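Local atomic coordinates of endonuclease III (Geobacillus stearothermophilus, PDB entry 1ORN), a protein that acts as a DNA glycosylase of base excision repair, probably removing damaged bases and cutting the strand through a covalent protein-DNA intermediate. Residues G122-N127 with A138-T143. Residues are numbered along the deposited sequence; the frame is centred on the assembly and turned at random.
Sequences GRKTAN and AIAVDT. With nucleotides of chain B.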
loop_
_atom_site.group_PDB
_atom_site.type_symbol
_atom_site.label_atom_id
_atom_site.label_comp_id
_atom_site.label_asym_id
_atom_site.label_seq_id
_atom_site.Cartn_x
_atom_site.Cartn_y
_atom_site.Cartn_z
ATOM N N GLY C 122 -3.585 6.878 7.121
ATOM C CA GLY C 122 -3.475 8.023 6.238
ATOM C C GLY C 122 -4.128 7.681 4.905
ATOM O O GLY C 122 -4.828 6.670 4.783
ATOM N N ARG C 123 -3.879 8.488 3.883
ATOM C CA ARG C 123 -4.498 8.222 2.597
ATOM C C ARG C 123 -4.086 6.877 1.976
ATOM O O ARG C 123 -4.923 6.176 1.415
ATOM C CB ARG C 123 -4.223 9.379 1.628
ATOM C CG ARG C 123 -4.991 9.249 0.318
ATOM C CD ARG C 123 -5.258 10.603 -0.333
ATOM N NE ARG C 123 -5.919 10.427 -1.621
ATOM C CZ ARG C 123 -6.768 11.300 -2.157
ATOM N NH1 ARG C 123 -7.076 12.424 -1.518
ATOM N NH2 ARG C 123 -7.307 11.046 -3.338
ATOM N N LYS C 124 -2.812 6.505 2.080
ATOM C CA LYS C 124 -2.378 5.230 1.508
ATOM C C LYS C 124 -3.112 4.059 2.161
ATOM O O LYS C 124 -3.638 3.182 1.475
ATOM C CB LYS C 124 -0.857 5.065 1.676
ATOM C CG LYS C 124 -0.274 3.725 1.201
ATOM C CD LYS C 124 -0.167 2.706 2.339
ATOM C CE LYS C 124 0.544 1.421 1.869
ATOM N NZ LYS C 124 0.708 0.360 2.921
ATOM N N THR C 125 -3.141 4.049 3.487
ATOM C CA THR C 125 -3.789 2.972 4.225
ATOM C C THR C 125 -5.271 2.890 3.893
ATOM O O THR C 125 -5.794 1.806 3.609
ATOM C CB THR C 125 -3.577 3.159 5.732
ATOM O OG1 THR C 125 -2.170 3.070 6.013
ATOM C CG2 THR C 125 -4.309 2.091 6.538
ATOM N N ALA C 126 -5.948 4.033 3.905
ATOM C CA ALA C 126 -7.376 4.058 3.601
ATOM C C ALA C 126 -7.669 3.557 2.182
ATOM O O ALA C 126 -8.629 2.818 1.968
ATOM C CB ALA C 126 -7.935 5.470 3.790
ATOM N N ASN C 127 -6.853 3.957 1.214
ATOM C CA ASN C 127 -7.050 3.509 -0.163
ATOM C C ASN C 127 -6.882 2.001 -0.317
ATOM O O ASN C 127 -7.631 1.366 -1.062
ATOM C CB ASN C 127 -6.102 4.234 -1.118
ATOM C CG ASN C 127 -6.595 5.636 -1.472
ATOM O OD1 ASN C 127 -7.730 5.997 -1.163
ATOM N ND2 ASN C 127 -5.748 6.420 -2.126
ATOM N N ALA C 138 -9.482 2.767 -6.195
ATOM C CA ALA C 138 -8.584 3.721 -5.560
ATOM C C ALA C 138 -7.164 3.315 -5.891
ATOM O O ALA C 138 -6.898 2.150 -6.195
ATOM C CB ALA C 138 -8.788 3.720 -4.047
ATOM N N ILE C 139 -6.261 4.285 -5.853
ATOM C CA ILE C 139 -4.856 4.031 -6.120
ATOM C C ILE C 139 -4.067 4.447 -4.886
ATOM O O ILE C 139 -3.950 5.634 -4.582
ATOM C CB ILE C 139 -4.354 4.843 -7.327
ATOM C CG1 ILE C 139 -5.172 4.479 -8.568
ATOM C CG2 ILE C 139 -2.871 4.573 -7.556
ATOM C CD1 ILE C 139 -4.793 5.268 -9.801
ATOM N N ALA C 140 -3.548 3.459 -4.168
ATOM C CA ALA C 140 -2.766 3.715 -2.970
ATOM C C ALA C 140 -1.326 3.963 -3.400
ATOM O O ALA C 140 -0.712 3.110 -4.041
ATOM C CB ALA C 140 -2.837 2.517 -2.040
ATOM N N VAL C 141 -0.789 5.129 -3.062
ATOM C CA VAL C 141 0.581 5.449 -3.435
ATOM C C VAL C 141 1.538 5.266 -2.257
ATOM O O VAL C 141 1.522 6.042 -1.292
ATOM C CB VAL C 141 0.688 6.892 -3.982
ATOM C CG1 VAL C 141 2.140 7.202 -4.369
ATOM C CG2 VAL C 141 -0.228 7.052 -5.190
ATOM N N ASP C 142 2.362 4.224 -2.362
ATOM C CA ASP C 142 3.356 3.850 -1.361
ATOM C C ASP C 142 4.747 4.113 -1.938
ATOM O O ASP C 142 4.891 4.749 -2.978
ATOM C CB ASP C 142 3.254 2.355 -1.071
ATOM C CG ASP C 142 3.828 1.518 -2.204
ATOM O OD1 ASP C 142 3.515 1.818 -3.380
ATOM O OD2 ASP C 142 4.597 0.570 -1.927
ATOM N N THR C 143 5.769 3.580 -1.276
ATOM C CA THR C 143 7.133 3.771 -1.748
ATOM C C THR C 143 7.366 3.236 -3.167
ATOM O O THR C 143 8.007 3.900 -3.987
ATOM C CB THR C 143 8.156 3.122 -0.776
ATOM O OG1 THR C 143 9.477 3.312 -1.292
ATOM C CG2 THR C 143 7.887 1.629 -0.612
ATOM P P DT B 9 -0.380 6.386 5.285
ATOM O OP1 DT B 9 -1.630 5.600 5.386
ATOM O OP2 DT B 9 -0.243 7.446 4.256
ATOM O "O5'" DT B 9 -0.083 7.024 6.705
ATOM C "C5'" DT B 9 -0.063 6.189 7.851
ATOM C "C4'" DT B 9 0.247 6.994 9.087
ATOM O "O4'" DT B 9 1.654 7.338 9.112
ATOM C "C3'" DT B 9 -0.535 8.304 9.203
ATOM O "O3'" DT B 9 -1.302 8.286 10.408
ATOM C "C2'" DT B 9 0.539 9.389 9.211
ATOM C "C1'" DT B 9 1.805 8.653 9.639
ATOM N N1 DT B 9 3.070 9.216 9.106
ATOM C C2 DT B 9 4.136 9.405 9.979
ATOM O O2 DT B 9 4.077 9.149 11.165
ATOM N N3 DT B 9 5.271 9.918 9.397
ATOM C C4 DT B 9 5.445 10.262 8.069
ATOM O O4 DT B 9 6.526 10.710 7.685
ATOM C C5 DT B 9 4.286 10.052 7.221
ATOM C C7 DT B 9 4.372 10.415 5.774
ATOM C C6 DT B 9 3.180 9.542 7.777
ATOM P P DG B 8 5.397 2.099 2.591
ATOM O OP1 DG B 8 5.842 3.090 1.582
ATOM O OP2 DG B 8 6.419 1.317 3.351
ATOM O "O5'" DG B 8 4.472 2.828 3.659
ATOM C "C5'" DG B 8 3.604 3.895 3.278
ATOM C "C4'" DG B 8 2.882 4.405 4.501
ATOM O "O4'" DG B 8 3.847 4.800 5.504
ATOM C "C3'" DG B 8 1.941 5.593 4.324
ATOM O "O3'" DG B 8 0.818 5.326 5.164
ATOM C "C2'" DG B 8 2.769 6.775 4.813
ATOM C "C1'" DG B 8 3.653 6.155 5.886
ATOM N N9 DG B 8 4.978 6.752 6.023
ATOM C C8 DG B 8 5.775 7.260 5.026
ATOM N N7 DG B 8 6.940 7.667 5.458
ATOM C C5 DG B 8 6.905 7.423 6.825
ATOM C C6 DG B 8 7.893 7.646 7.831
ATOM O O6 DG B 8 9.038 8.089 7.703
ATOM N N1 DG B 8 7.432 7.278 9.091
ATOM C C2 DG B 8 6.188 6.751 9.352
ATOM N N2 DG B 8 5.925 6.466 10.636
ATOM N N3 DG B 8 5.268 6.522 8.421
ATOM C C4 DG B 8 5.692 6.880 7.192
ATOM P P DA B 6 11.844 0.407 -0.627
ATOM O OP1 DA B 6 11.532 -0.081 -1.993
ATOM O OP2 DA B 6 11.595 1.829 -0.277
ATOM O "O5'" DA B 6 11.083 -0.530 0.414
ATOM C "C5'" DA B 6 11.217 -1.950 0.325
ATOM C "C4'" DA B 6 10.515 -2.629 1.478
ATOM O "O4'" DA B 6 11.204 -2.358 2.721
ATOM C "C3'" DA B 6 9.057 -2.222 1.699
ATOM O "O3'" DA B 6 8.308 -3.384 2.054
ATOM C "C2'" DA B 6 9.135 -1.297 2.902
ATOM C "C1'" DA B 6 10.270 -1.926 3.696
ATOM N N9 DA B 6 10.974 -1.031 4.611
ATOM C C8 DA B 6 11.330 0.279 4.405
ATOM N N7 DA B 6 11.991 0.810 5.402
ATOM C C5 DA B 6 12.075 -0.217 6.332
ATOM C C6 DA B 6 12.665 -0.296 7.607
ATOM N N6 DA B 6 13.320 0.715 8.188
ATOM N N1 DA B 6 12.561 -1.466 8.273
ATOM C C2 DA B 6 11.912 -2.480 7.690
ATOM N N3 DA B 6 11.321 -2.530 6.500
ATOM C C4 DA B 6 11.440 -1.353 5.862
HETATM O O HOH W 1 -2.566 6.899 -1.633
#
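Lys124 meets Val141 and Asp142 along its chain, a worked example of how a nucleophile is aimed at DNA. Its CB sits 3.6 Å from OP2 of DT9 of chain B. CG, anti to the backbone N (chi1 176°), lies 3.8 Å from Val141 O. A bend at chi2 then turns the chain along the DNA, so that CD passes DG8 of chain B and CE comes 4.1 Å from Asp142 CB. NZ ends in a covalent bond to the modified group of the trapped intermediate, which is also hydrogen-bonded to Asp142 OD2. This is the helix-hairpin-helix and Asp element of the HhH-GPD family: Gly122 N and Thr125 N and OG1 grip OP1 of DT9 of chain B, while Asp142 caps helix 143-152 through Val145 N and His144 N. An alanine in place of Lys124 would probably leave the DNA without its covalent mate and open a gap beside Asp142 CB. Farther along, Asn127 CB packs on Ala140 CB at 3.8 Å. Asn127 ND2 gives Ile139 O a weak, bent bond of 3.1 Å (127°) and also binds Glu165, whereas OD1 takes a hydrogen bond from Arg112.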